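Local coordinates for AA9 family lytic polysaccharide monooxygenase D (Myceliophthora thermophila, PDB 5UFV), which uses a copper centre to break cellulose chains by oxidation, yielding products oxidised at C1, with oxygen or hydrogen peroxide as cosubstrate, at residues A[5-10]-A[66-71]; A[28-33]-A[52-57]; A[81-86]-A[101-106]; A[183-188]-A[223-228]. One frame throughout, in Å; residues are numbered along the deposited sequence.

Contact 1 of 4, residues A[5-10]-A[66-71]; sequences TSYNIA and ITATWA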
loop_
_atom_site.group_PDB
_atom_site.type_symbol
_atom_site.label_atom_id
_atom_site.label_comp_id
_atom_site.label_asym_id
_atom_site.label_seq_id
_atom_site.Cartn_x
_atom_site.Cartn_y
_atom_site.Cartn_z
ATOM N N THR A 5 -7.905 5.016 6.985
ATOM C CA THR A 5 -8.880 4.964 8.043
ATOM C C THR A 5 -10.206 4.207 7.781
ATOM O O THR A 5 -10.934 3.902 8.736
ATOM C CB THR A 5 -9.162 6.407 8.523
ATOM O OG1 THR A 5 -9.257 7.303 7.392
ATOM C CG2 THR A 5 -8.021 6.831 9.439
ATOM N N SER A 6 -10.514 3.900 6.525
ATOM C CA SER A 6 -11.759 3.228 6.169
ATOM C C SER A 6 -11.683 2.742 4.717
ATOM O O SER A 6 -10.800 3.148 3.973
ATOM C CB SER A 6 -12.946 4.176 6.331
ATOM O OG SER A 6 -12.864 5.230 5.395
ATOM N N TYR A 7 -12.608 1.881 4.306
ATOM C CA TYR A 7 -12.563 1.311 2.959
ATOM C C TYR A 7 -13.953 1.281 2.305
ATOM O O TYR A 7 -14.987 1.234 2.983
ATOM C CB TYR A 7 -12.028 -0.138 2.979
ATOM C CG TYR A 7 -10.654 -0.370 3.578
ATOM C CD1 TYR A 7 -10.497 -0.603 4.930
ATOM C CD2 TYR A 7 -9.521 -0.399 2.780
ATOM C CE1 TYR A 7 -9.240 -0.831 5.479
ATOM C CE2 TYR A 7 -8.268 -0.611 3.319
ATOM C CZ TYR A 7 -8.135 -0.836 4.671
ATOM O OH TYR A 7 -6.887 -1.058 5.209
ATOM N N ASN A 8 -13.954 1.290 0.973
ATOM C CA ASN A 8 -15.119 0.896 0.191
ATOM C C ASN A 8 -14.745 -0.250 -0.743
ATOM O O ASN A 8 -13.928 -0.099 -1.633
ATOM C CB ASN A 8 -15.714 2.069 -0.605
ATOM C CG ASN A 8 -17.048 1.714 -1.226
ATOM O OD1 ASN A 8 -17.126 0.883 -2.131
ATOM N ND2 ASN A 8 -18.108 2.293 -0.709
ATOM N N ILE A 9 -15.353 -1.398 -0.524
ATOM C CA ILE A 9 -15.014 -2.595 -1.266
ATOM C C ILE A 9 -16.258 -3.212 -1.869
ATOM O O ILE A 9 -17.170 -3.654 -1.163
ATOM C CB ILE A 9 -14.305 -3.616 -0.369
ATOM C CG1 ILE A 9 -12.936 -3.054 0.042
ATOM C CG2 ILE A 9 -14.132 -4.940 -1.104
ATOM C CD1 ILE A 9 -12.372 -3.634 1.297
ATOM N N ALA A 10 -16.253 -3.249 -3.199
ATOM C CA ALA A 10 -17.355 -3.772 -4.006
ATOM C C ALA A 10 -18.595 -3.002 -3.671
ATOM O O ALA A 10 -19.645 -3.594 -3.469
ATOM C CB ALA A 10 -17.548 -5.255 -3.760
ATOM N N ILE A 66 -11.417 -1.811 -4.968
ATOM C CA ILE A 66 -10.978 -1.542 -3.594
ATOM C C ILE A 66 -10.585 -0.078 -3.452
ATOM O O ILE A 66 -9.624 0.369 -4.064
ATOM C CB ILE A 66 -9.766 -2.405 -3.200
ATOM C CG1 ILE A 66 -10.163 -3.873 -3.233
ATOM C CG2 ILE A 66 -9.299 -2.041 -1.803
ATOM C CD1 ILE A 66 -9.027 -4.832 -2.967
ATOM N N THR A 67 -11.331 0.655 -2.642
ATOM C CA THR A 67 -11.050 2.040 -2.374
ATOM C C THR A 67 -10.673 2.197 -0.909
ATOM O O THR A 67 -11.437 1.797 -0.040
ATOM C CB THR A 67 -12.295 2.875 -2.605
ATOM O OG1 THR A 67 -12.707 2.746 -3.964
ATOM C CG2 THR A 67 -12.034 4.350 -2.271
ATOM N N ALA A 68 -9.507 2.790 -0.642
ATOM C CA ALA A 68 -9.066 3.119 0.702
ATOM C C ALA A 68 -9.106 4.630 0.917
ATOM O O ALA A 68 -8.778 5.404 0.010
ATOM C CB ALA A 68 -7.660 2.618 0.887
ATOM N N THR A 69 -9.499 5.045 2.113
ATOM C CA THR A 69 -9.573 6.457 2.456
ATOM C C THR A 69 -8.608 6.828 3.577
ATOM O O THR A 69 -8.471 6.117 4.552
ATOM C CB THR A 69 -11.008 6.847 2.864
ATOM O OG1 THR A 69 -11.872 6.589 1.769
ATOM C CG2 THR A 69 -11.131 8.352 3.170
ATOM N N TRP A 70 -7.941 7.958 3.416
ATOM C CA TRP A 70 -7.015 8.467 4.396
ATOM C C TRP A 70 -7.711 9.656 4.975
ATOM O O TRP A 70 -7.883 10.673 4.275
ATOM C CB TRP A 70 -5.728 8.947 3.737
ATOM C CG TRP A 70 -4.754 7.867 3.452
ATOM C CD1 TRP A 70 -3.690 7.515 4.222
ATOM C CD2 TRP A 70 -4.729 7.005 2.307
ATOM N NE1 TRP A 70 -3.007 6.469 3.638
ATOM C CE2 TRP A 70 -3.638 6.140 2.459
ATOM C CE3 TRP A 70 -5.512 6.893 1.156
ATOM C CZ2 TRP A 70 -3.319 5.165 1.498
ATOM C CZ3 TRP A 70 -5.204 5.926 0.222
ATOM C CH2 TRP A 70 -4.115 5.082 0.393
ATOM N N ALA A 71 -8.127 9.542 6.232
ATOM C CA ALA A 71 -8.734 10.659 6.891
ATOM C C ALA A 71 -7.826 11.879 6.906
ATOM O O ALA A 71 -8.321 12.998 6.866
ATOM C CB ALA A 71 -9.135 10.282 8.295
#
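Thr-5 and Ala-71 close one end of an antiparallel strand pair in the beta-sandwich of this AA9 enzyme. Strands 5-9 and 66-70 are neighbours in a four-stranded sheet. Thr-5 holds OG1 between its backbone N and carbonyl carbon (chi1 42°). There OG1 accepts the amide of Ala-71, with OG1 to Ala-71 N at 2.8 Å and a bent N-H...O angle of 134°. The methyl CG2 of Thr-5 packs 3.8 Å from Ala-71 CB. A valine in place of Thr-5 would probably leave the Ala-71 amide without its acceptor.

Ser-6, Asn-8, Thr-67 and Thr-69 share the more open face. Ser-6 sets its OG 3.5 Å from Thr-69 CB. Asn-8 CB lies 4.0 Å from Thr-67 CB. The polar ends look to the adjoining strands. Thr-67 OG1 bonds Ser-139 OG, Thr-69 OG1 bonds Ser-137 OG, and Asn-8 ND2 bonds Asp-13 OD1.

Tyr-7, Ile-9, Ile-66 and Ala-68 lie on the buried face. Tyr-7 has CG anti to its carbonyl carbon (chi1 -57°). Its ring atom CD2 meets Ala-68 CB at 4.0 Å, and its OH bonds Gln-29 NE2. Ile-9 CG1 touches Ile-66 CG2 at 4.2 Å. Tyr-7 and Ile-9 also pack on Ala-173 and Ile-175 of the other sheet, so this face lines the core between the sheets.

The carbonyl of Thr-67 has two neighbours on the opposite strand. Its O accepts Asn-8 N at 2.8 Å and also lies 3.2 Å from Tyr-7 CA.

Contact 2 of 4, residues A[28-33]-A[52-57]; sequences IQWQWP and TGAALY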
loop_
_atom_site.group_PDB
_atom_site.type_symbol
_atom_site.label_atom_id
_atom_site.label_comp_id
_atom_site.label_asym_id
_atom_site.label_seq_id
_atom_site.Cartn_x
_atom_site.Cartn_y
_atom_site.Cartn_z
ATOM N N ILE A 28 -12.369 -5.105 9.416
ATOM C CA ILE A 28 -11.619 -5.901 8.416
ATOM C C ILE A 28 -10.106 -5.590 8.441
ATOM O O ILE A 28 -9.288 -6.358 7.932
ATOM C CB ILE A 28 -12.174 -5.710 6.991
ATOM C CG1 ILE A 28 -11.984 -4.266 6.509
ATOM C CG2 ILE A 28 -13.657 -6.071 6.913
ATOM C CD1 ILE A 28 -12.082 -4.115 5.001
ATOM N N GLN A 29 -9.762 -4.469 9.075
ATOM C CA GLN A 29 -8.410 -3.924 9.085
ATOM C C GLN A 29 -7.571 -4.415 10.280
ATOM O O GLN A 29 -8.059 -4.464 11.418
ATOM C CB GLN A 29 -8.483 -2.384 9.121
ATOM C CG GLN A 29 -7.204 -1.687 8.690
ATOM C CD GLN A 29 -7.286 -0.168 8.794
ATOM O OE1 GLN A 29 -7.758 0.369 9.800
ATOM N NE2 GLN A 29 -6.837 0.528 7.768
ATOM N N TRP A 30 -6.310 -4.741 10.006
ATOM C CA TRP A 30 -5.338 -5.107 11.027
ATOM C C TRP A 30 -4.961 -3.865 11.808
ATOM O O TRP A 30 -5.050 -2.766 11.305
ATOM C CB TRP A 30 -4.100 -5.724 10.375
ATOM C CG TRP A 30 -4.299 -7.124 9.909
ATOM C CD1 TRP A 30 -5.461 -7.693 9.479
ATOM C CD2 TRP A 30 -3.305 -8.127 9.795
ATOM N NE1 TRP A 30 -5.254 -9.019 9.124
ATOM C CE2 TRP A 30 -3.930 -9.298 9.307
ATOM C CE3 TRP A 30 -1.939 -8.161 10.065
ATOM C CZ2 TRP A 30 -3.246 -10.463 9.103
ATOM C CZ3 TRP A 30 -1.262 -9.329 9.851
ATOM C CH2 TRP A 30 -1.913 -10.461 9.387
ATOM N N GLN A 31 -4.548 -4.046 13.050
ATOM C CA GLN A 31 -4.371 -2.925 13.961
ATOM C C GLN A 31 -3.215 -2.083 13.478
ATOM O O GLN A 31 -2.311 -2.557 12.819
ATOM C CB GLN A 31 -4.075 -3.393 15.397
ATOM C CG GLN A 31 -5.056 -4.389 16.010
ATOM C CD GLN A 31 -4.740 -5.840 15.650
ATOM O OE1 GLN A 31 -4.062 -6.120 14.644
ATOM N NE2 GLN A 31 -5.227 -6.770 16.457
ATOM N N TRP A 32 -3.254 -0.815 13.814
ATOM C CA TRP A 32 -2.148 0.090 13.570
ATOM C C TRP A 32 -2.144 1.027 14.773
ATOM O O TRP A 32 -3.203 1.215 15.386
ATOM C CB TRP A 32 -2.299 0.818 12.239
ATOM C CG TRP A 32 -3.635 1.439 11.997
ATOM C CD1 TRP A 32 -4.712 0.835 11.456
ATOM C CD2 TRP A 32 -4.022 2.794 12.272
ATOM N NE1 TRP A 32 -5.755 1.723 11.373
ATOM C CE2 TRP A 32 -5.362 2.933 11.864
ATOM C CE3 TRP A 32 -3.365 3.898 12.828
ATOM C CZ2 TRP A 32 -6.072 4.127 11.973
ATOM C CZ3 TRP A 32 -4.086 5.117 12.954
ATOM C CH2 TRP A 32 -5.431 5.207 12.518
ATOM N N PRO A 33 -0.962 1.531 15.166
ATOM C CA PRO A 33 -0.837 2.200 16.469
ATOM C C PRO A 33 -1.148 3.703 16.439
ATOM O O PRO A 33 -1.636 4.258 17.427
ATOM C CB PRO A 33 0.644 1.972 16.832
ATOM C CG PRO A 33 1.357 1.954 15.517
ATOM C CD PRO A 33 0.351 1.424 14.486
ATOM N N THR A 52 -1.821 -7.702 13.871
ATOM C CA THR A 52 -1.738 -9.160 13.947
ATOM C C THR A 52 -2.905 -9.838 13.306
ATOM O O THR A 52 -2.819 -11.026 13.013
ATOM C CB THR A 52 -1.739 -9.644 15.398
ATOM O OG1 THR A 52 -2.791 -8.984 16.111
ATOM C CG2 THR A 52 -0.384 -9.357 16.070
ATOM N N GLY A 53 -4.004 -9.106 13.100
ATOM C CA GLY A 53 -5.188 -9.694 12.517
ATOM C C GLY A 53 -6.432 -8.882 12.700
ATOM O O GLY A 53 -6.397 -7.765 13.187
ATOM N N ALA A 54 -7.539 -9.486 12.308
ATOM C CA ALA A 54 -8.832 -8.841 12.333
ATOM C C ALA A 54 -9.957 -9.874 12.272
ATOM O O ALA A 54 -9.758 -10.956 11.750
ATOM C CB ALA A 54 -8.938 -7.876 11.171
ATOM N N ALA A 55 -11.144 -9.509 12.759
ATOM C CA ALA A 55 -12.258 -10.457 12.932
ATOM C C ALA A 55 -13.089 -10.646 11.666
ATOM O O ALA A 55 -13.664 -11.734 11.438
ATOM C CB ALA A 55 -13.157 -9.998 14.073
ATOM N N LEU A 56 -13.169 -9.590 10.865
ATOM C CA LEU A 56 -14.017 -9.591 9.683
ATOM C C LEU A 56 -13.233 -9.551 8.375
ATOM O O LEU A 56 -12.048 -9.272 8.367
ATOM C CB LEU A 56 -14.939 -8.374 9.717
ATOM C CG LEU A 56 -15.773 -8.224 10.978
ATOM C CD1 LEU A 56 -16.684 -7.000 10.867
ATOM C CD2 LEU A 56 -16.570 -9.496 11.282
ATOM N N TYR A 57 -13.954 -9.792 7.284
ATOM C CA TYR A 57 -13.453 -9.711 5.913
ATOM C C TYR A 57 -14.506 -9.010 5.040
ATOM O O TYR A 57 -15.689 -9.019 5.358
ATOM C CB TYR A 57 -13.198 -11.101 5.341
ATOM C CG TYR A 57 -14.401 -12.001 5.473
ATOM C CD1 TYR A 57 -15.424 -11.951 4.540
ATOM C CD2 TYR A 57 -14.543 -12.870 6.576
ATOM C CE1 TYR A 57 -16.550 -12.756 4.669
ATOM C CE2 TYR A 57 -15.655 -13.670 6.713
ATOM C CZ TYR A 57 -16.655 -13.608 5.754
ATOM O OH TYR A 57 -17.781 -14.385 5.867
HETATM O O HOH W 1 -8.000 -5.475 13.766
#
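Gly-53 lies flat over the indole of Trp-30, its CA 3.4 Å from the centroid of the five-membered ring. This is a CH-pi contact, 8° off the ring normal. Thr-52 C covers the same face further along, toward the six-membered ring. Trp-30 NE1 bonds Gln-174 OE1.

Hydrogen bonds centre on the amide of Gln-31. Its chain bends at chi2 (85°), and OE1 takes Thr-52 N at 2.8 Å in a nearly straight bond (169°). Gly-53 N makes a second, weak bond to OE1. NE2 gives a weak one to Thr-52 OG1, so both ends of the amide are engaged.

One water bridges the backbones, donating to Gln-29 O at 2.6 Å and to Gly-53 O at 2.9 Å.

Apolar contacts complete the join. Ala-54 CB rests 3.9 Å from Trp-30 CD1. Ile-28 CG2 meets Leu-56 CB at 3.8 Å.

The two segments are irregular and run in roughly opposite directions. Ile-28 and Trp-30 pack on Ala-173 and Cys-172 of strand 167-177. Such long loops, laid against the flank of a compact beta-sandwich, are characteristic of AA9 enzymes.

Contact 3 of 4, residues A[81-86]-A[101-106]; sequences LVWMYK and WFKIDE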
loop_
_atom_site.group_PDB
_atom_site.type_symbol
_atom_site.label_atom_id
_atom_site.label_comp_id
_atom_site.label_asym_id
_atom_site.label_seq_id
_atom_site.Cartn_x
_atom_site.Cartn_y
_atom_site.Cartn_z
ATOM N N LEU A 81 1.741 2.372 -3.167
ATOM C CA LEU A 81 1.721 0.974 -3.528
ATOM C C LEU A 81 0.543 0.245 -2.887
ATOM O O LEU A 81 0.236 0.469 -1.714
ATOM C CB LEU A 81 3.006 0.307 -3.087
ATOM C CG LEU A 81 4.258 0.713 -3.878
ATOM C CD1 LEU A 81 4.845 2.018 -3.377
ATOM C CD2 LEU A 81 5.308 -0.391 -3.796
ATOM N N VAL A 82 -0.100 -0.634 -3.657
ATOM C CA VAL A 82 -1.147 -1.462 -3.139
ATOM C C VAL A 82 -0.836 -2.884 -3.483
ATOM O O VAL A 82 -0.623 -3.199 -4.640
ATOM C CB VAL A 82 -2.489 -1.118 -3.765
ATOM C CG1 VAL A 82 -3.589 -1.904 -3.063
ATOM C CG2 VAL A 82 -2.733 0.393 -3.724
ATOM N N TRP A 83 -0.824 -3.747 -2.477
ATOM C CA TRP A 83 -0.416 -5.116 -2.633
ATOM C C TRP A 83 -1.471 -6.040 -2.116
ATOM O O TRP A 83 -2.320 -5.660 -1.343
ATOM C CB TRP A 83 0.796 -5.425 -1.773
ATOM C CG TRP A 83 1.995 -4.528 -1.860
ATOM C CD1 TRP A 83 2.098 -3.237 -1.423
ATOM C CD2 TRP A 83 3.298 -4.898 -2.326
ATOM N NE1 TRP A 83 3.377 -2.764 -1.638
ATOM C CE2 TRP A 83 4.132 -3.766 -2.180
ATOM C CE3 TRP A 83 3.838 -6.073 -2.854
ATOM C CZ2 TRP A 83 5.466 -3.780 -2.529
ATOM C CZ3 TRP A 83 5.175 -6.082 -3.207
ATOM C CH2 TRP A 83 5.973 -4.952 -3.037
ATOM N N MET A 84 -1.337 -7.299 -2.484
ATOM C CA MET A 84 -2.191 -8.351 -2.004
ATOM C C MET A 84 -1.350 -9.563 -1.673
ATOM O O MET A 84 -0.194 -9.660 -2.052
ATOM C CB MET A 84 -3.256 -8.710 -3.053
ATOM C CG MET A 84 -4.357 -7.684 -3.147
ATOM S SD MET A 84 -5.751 -8.098 -4.235
ATOM C CE MET A 84 -6.741 -9.173 -3.189
ATOM N N TYR A 85 -1.960 -10.500 -0.969
ATOM C CA TYR A 85 -1.247 -11.637 -0.434
ATOM C C TYR A 85 -2.263 -12.728 -0.221
ATOM O O TYR A 85 -3.260 -12.525 0.472
ATOM C CB TYR A 85 -0.571 -11.252 0.890
ATOM C CG TYR A 85 0.144 -12.372 1.580
ATOM C CD1 TYR A 85 -0.557 -13.380 2.238
ATOM C CD2 TYR A 85 1.513 -12.415 1.604
ATOM C CE1 TYR A 85 0.095 -14.421 2.872
ATOM C CE2 TYR A 85 2.181 -13.436 2.248
ATOM C CZ TYR A 85 1.468 -14.445 2.882
ATOM O OH TYR A 85 2.160 -15.453 3.517
ATOM N N LYS A 86 -1.989 -13.878 -0.817
ATOM C CA LYS A 86 -2.863 -15.024 -0.726
ATOM C C LYS A 86 -2.627 -15.802 0.564
ATOM O O LYS A 86 -1.620 -16.487 0.694
ATOM C CB LYS A 86 -2.624 -15.933 -1.928
ATOM C CG LYS A 86 -3.437 -17.219 -1.925
ATOM C CD LYS A 86 -4.812 -17.019 -2.503
ATOM C CE LYS A 86 -5.746 -18.176 -2.169
ATOM N NZ LYS A 86 -5.334 -19.428 -2.835
ATOM N N TRP A 101 3.642 -11.550 -1.293
ATOM C CA TRP A 101 3.091 -10.228 -1.652
ATOM C C TRP A 101 3.301 -9.843 -3.113
ATOM O O TRP A 101 4.431 -9.842 -3.626
ATOM C CB TRP A 101 3.692 -9.137 -0.799
ATOM C CG TRP A 101 3.343 -9.302 0.618
ATOM C CD1 TRP A 101 4.075 -9.940 1.545
ATOM C CD2 TRP A 101 2.160 -8.822 1.284
ATOM N NE1 TRP A 101 3.448 -9.883 2.746
ATOM C CE2 TRP A 101 2.258 -9.208 2.610
ATOM C CE3 TRP A 101 1.033 -8.108 0.877
ATOM C CZ2 TRP A 101 1.266 -8.902 3.557
ATOM C CZ3 TRP A 101 0.053 -7.786 1.820
ATOM C CH2 TRP A 101 0.185 -8.176 3.139
ATOM N N PHE A 102 2.218 -9.478 -3.776
ATOM C CA PHE A 102 2.318 -8.981 -5.123
ATOM C C PHE A 102 1.562 -7.655 -5.250
ATOM O O PHE A 102 0.536 -7.458 -4.619
ATOM C CB PHE A 102 1.801 -10.049 -6.099
ATOM C CG PHE A 102 0.366 -10.449 -5.862
ATOM C CD1 PHE A 102 0.054 -11.476 -4.992
ATOM C CD2 PHE A 102 -0.674 -9.793 -6.524
ATOM C CE1 PHE A 102 -1.260 -11.847 -4.775
ATOM C CE2 PHE A 102 -1.997 -10.160 -6.307
ATOM C CZ PHE A 102 -2.286 -11.193 -5.430
ATOM N N LYS A 103 2.091 -6.757 -6.079
ATOM C CA LYS A 103 1.458 -5.469 -6.366
ATOM C C LYS A 103 0.290 -5.618 -7.310
ATOM O O LYS A 103 0.388 -6.294 -8.335
ATOM C CB LYS A 103 2.467 -4.501 -6.991
ATOM C CG LYS A 103 3.400 -3.878 -5.965
ATOM C CD LYS A 103 4.775 -3.524 -6.513
ATOM C CE LYS A 103 4.762 -2.289 -7.400
ATOM N NZ LYS A 103 6.124 -1.871 -7.826
ATOM N N ILE A 104 -0.802 -4.934 -6.977
ATOM C CA ILE A 104 -1.913 -4.777 -7.888
ATOM C C ILE A 104 -2.064 -3.345 -8.408
ATOM O O ILE A 104 -2.705 -3.139 -9.415
ATOM C CB ILE A 104 -3.231 -5.237 -7.244
ATOM C CG1 ILE A 104 -3.642 -4.333 -6.111
ATOM C CG2 ILE A 104 -3.099 -6.665 -6.718
ATOM C CD1 ILE A 104 -4.982 -4.726 -5.540
ATOM N N ASP A 105 -1.502 -2.365 -7.711
ATOM C CA ASP A 105 -1.581 -0.969 -8.138
ATOM C C ASP A 105 -0.316 -0.202 -7.720
ATOM O O ASP A 105 0.399 -0.611 -6.811
ATOM C CB ASP A 105 -2.829 -0.319 -7.540
ATOM C CG ASP A 105 -3.370 0.841 -8.386
ATOM O OD1 ASP A 105 -2.867 1.050 -9.516
ATOM O OD2 ASP A 105 -4.317 1.542 -7.930
ATOM N N GLU A 106 -0.029 0.901 -8.392
ATOM C CA GLU A 106 1.106 1.749 -8.012
ATOM C C GLU A 106 1.008 3.101 -8.711
ATOM O O GLU A 106 0.442 3.205 -9.781
ATOM C CB GLU A 106 2.436 1.098 -8.393
ATOM C CG GLU A 106 2.586 0.908 -9.911
ATOM C CD GLU A 106 3.958 0.411 -10.365
ATOM O OE1 GLU A 106 4.845 0.052 -9.516
ATOM O OE2 GLU A 106 4.139 0.378 -11.614
#
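Tyr-85 and Trp-101 meet edge to face, with ring planes at 50°. The edge of Tyr-85 puts CD2 over the indole face, 3.4 Å from Trp-101 CE2. Tyr-85 CB sits over the six-membered ring, 3.5 Å from its centroid. Trp-83 has Lys-103 CG over the centre of one face, 3.7 Å from the centroid of its six-membered ring. At its edge lie Trp-101 O and Phe-102 N. Phe-102 carries Met-84 O over one face, and its CZ meets Met-84 CB at 3.6 Å.

Strands 80-86 and 101-107 are neighbours in the mixed sheet of the beta-sandwich, and pair antiparallel with a classic beta bulge. Ile-104 and Asp-105 both face Val-82. Val-82 O accepts Ile-104 N at 2.9 Å and, weakly, Asp-105 N. Ile-104 CD1 reaches Met-84 SD at 3.7 Å.

An alanine at Trp-101 would probably uncover the edge of Tyr-85 and leave Gly-96 O without the donor NE1.

Lys-103 lays its alkyl chain over Trp-83 and bends at chi3 (74°). Its NZ makes a salt bridge with Glu-106 OE1 (2.9 Å) and also bonds Pro-220 O and Pro-222 O. The lysine is thus mostly apolar in its contact with strand 81-86, and its charge is probably balanced by Glu-106.

Contact 4 of 4, residues A[183-188]-A[223-228]; sequences AEPAAS and PVFKGT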
loop_
_atom_site.group_PDB
_atom_site.type_symbol
_atom_site.label_atom_id
_atom_site.label_comp_id
_atom_site.label_asym_id
_atom_site.label_seq_id
_atom_site.Cartn_x
_atom_site.Cartn_y
_atom_site.Cartn_z
ATOM N N ALA A 183 -6.052 -17.446 -11.997
ATOM C CA ALA A 183 -4.810 -16.723 -12.121
ATOM C C ALA A 183 -4.150 -16.573 -10.740
ATOM O O ALA A 183 -4.799 -16.224 -9.739
ATOM C CB ALA A 183 -5.041 -15.367 -12.774
ATOM N N GLU A 184 -2.865 -16.918 -10.714
ATOM C CA GLU A 184 -1.996 -16.705 -9.586
ATOM C C GLU A 184 -0.707 -16.092 -10.116
ATOM O O GLU A 184 -0.189 -16.503 -11.147
ATOM C CB GLU A 184 -1.741 -18.013 -8.830
ATOM C CG GLU A 184 -2.845 -18.333 -7.811
ATOM C CD GLU A 184 -2.352 -19.040 -6.544
ATOM O OE1 GLU A 184 -1.304 -19.736 -6.592
ATOM O OE2 GLU A 184 -3.025 -18.901 -5.493
ATOM N N PRO A 185 -0.215 -15.049 -9.443
ATOM C CA PRO A 185 1.014 -14.459 -9.944
ATOM C C PRO A 185 2.206 -15.393 -9.800
ATOM O O PRO A 185 2.339 -16.083 -8.799
ATOM C CB PRO A 185 1.186 -13.194 -9.086
ATOM C CG PRO A 185 0.224 -13.320 -7.954
ATOM C CD PRO A 185 -0.867 -14.220 -8.412
ATOM N N ALA A 186 3.058 -15.395 -10.809
ATOM C CA ALA A 186 4.304 -16.144 -10.784
ATOM C C ALA A 186 5.226 -15.605 -9.709
ATOM O O ALA A 186 5.026 -14.501 -9.205
ATOM C CB ALA A 186 4.989 -16.077 -12.146
ATOM N N ALA A 187 6.247 -16.388 -9.373
ATOM C CA ALA A 187 7.198 -16.032 -8.317
ATOM C C ALA A 187 7.902 -14.692 -8.586
ATOM O O ALA A 187 8.280 -13.997 -7.644
ATOM C CB ALA A 187 8.220 -17.158 -8.119
ATOM N N SER A 188 8.053 -14.319 -9.856
ATOM C CA SER A 188 8.702 -13.046 -10.228
ATOM C C SER A 188 7.850 -11.805 -9.933
ATOM O O SER A 188 8.334 -10.670 -10.040
ATOM C CB SER A 188 9.042 -13.056 -11.719
ATOM O OG SER A 188 7.868 -13.301 -12.456
ATOM N N PRO A 223 7.175 -5.754 -10.805
ATOM C CA PRO A 223 6.147 -5.233 -11.706
ATOM C C PRO A 223 4.771 -5.552 -11.185
ATOM O O PRO A 223 4.605 -6.525 -10.475
ATOM C CB PRO A 223 6.372 -6.013 -13.013
ATOM C CG PRO A 223 7.259 -7.165 -12.659
ATOM C CD PRO A 223 8.067 -6.718 -11.479
ATOM N N VAL A 224 3.788 -4.752 -11.562
ATOM C CA VAL A 224 2.412 -4.976 -11.137
ATOM C C VAL A 224 1.814 -6.222 -11.777
ATOM O O VAL A 224 1.963 -6.426 -12.974
ATOM C CB VAL A 224 1.522 -3.778 -11.533
ATOM C CG1 VAL A 224 0.045 -4.042 -11.211
ATOM C CG2 VAL A 224 2.018 -2.502 -10.856
ATOM N N PHE A 225 1.084 -7.007 -10.988
ATOM C CA PHE A 225 0.309 -8.122 -11.520
ATOM C C PHE A 225 -1.046 -7.697 -12.077
ATOM O O PHE A 225 -1.865 -7.138 -11.355
ATOM C CB PHE A 225 0.092 -9.162 -10.435
ATOM C CG PHE A 225 -0.617 -10.376 -10.912
ATOM C CD1 PHE A 225 -0.095 -11.127 -11.943
ATOM C CD2 PHE A 225 -1.812 -10.752 -10.356
ATOM C CE1 PHE A 225 -0.755 -12.253 -12.412
ATOM C CE2 PHE A 225 -2.485 -11.868 -10.809
ATOM C CZ PHE A 225 -1.952 -12.628 -11.834
ATOM N N LYS A 226 -1.288 -8.007 -13.351
ATOM C CA LYS A 226 -2.483 -7.552 -14.094
ATOM C C LYS A 226 -3.590 -8.601 -14.231
ATOM O O LYS A 226 -4.742 -8.253 -14.483
ATOM C CB LYS A 226 -2.096 -7.147 -15.520
ATOM C CG LYS A 226 -1.021 -6.086 -15.627
ATOM C CD LYS A 226 -1.562 -4.677 -15.393
ATOM C CE LYS A 226 -0.448 -3.656 -15.639
ATOM N NZ LYS A 226 -0.909 -2.244 -15.735
ATOM N N GLY A 227 -3.231 -9.876 -14.122
ATOM C CA GLY A 227 -4.184 -10.967 -14.282
ATOM C C GLY A 227 -4.359 -11.302 -15.742
ATOM O O GLY A 227 -3.379 -11.546 -16.457
ATOM N N THR A 228 -5.612 -11.274 -16.188
ATOM C CA THR A 228 -5.988 -11.766 -17.517
ATOM C C THR A 228 -6.875 -10.764 -18.280
ATOM O O THR A 228 -6.456 -9.643 -18.597
ATOM C CB THR A 228 -6.719 -13.125 -17.386
ATOM O OG1 THR A 228 -7.818 -13.009 -16.474
ATOM C CG2 THR A 228 -5.782 -14.189 -16.848
#
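Phe-225 lays one face of its ring against Pro-185, and has the most surface buried by this contact. Its CG stands anti to the backbone N (chi1 -176°), on the side of the carbonyl carbon. The phenyl ring meets the flank of Pro-185. Pro-185 CB lies over the ring centre, 3.8 Å from the centroid and 12° off the normal. This is a CH-pi contact. Pro-185 CD reaches the far part of the same ring, 3.7 Å from Phe-225 CE2. The two side chains cross at about a right angle. Gly-227 N lies over the opposite face, so the phenyl is sandwiched between the proline and its own chain.

Ala-183 meets the ring another way. Its CB comes to the edge, near the ring plane, 4.2 Å from Phe-225 CZ. The same methyl lies 4.3 Å from Thr-228 CG2, at the end of the modelled chain.

Around the pair, Tyr-189 meets Phe-225 edge to face, and Pro-185 also packs on Phe-102. The backbone of Phe-225 bonds Lys-103. This joins segment 223-228 to strand 101-107, away from the copper site.

The two segments share no hydrogen bonds. Their join therefore probably depends on burying the phenyl ring and on its close fit against the proline and the alanine, not on directed bonds.

From the N terminus, contact 1 opens at 5-10 and closes at 66-71, across a loop of 55 residues. Contact 2 falls within that loop, joining 28-33 to 52-57. The two touch where Ile-9 packs on Ile-28. Contact 3 follows in series, pairing two strands of the second sheet across 14 residues. Contact 4 comes last, across 34 residues, and ties two C-terminal segments together. It meets contact 3 directly, through backbone and side chains. Contacts 1 and 3 belong to opposing sheets of the sandwich, while contacts 2 and 4 hold loops on separate flanks.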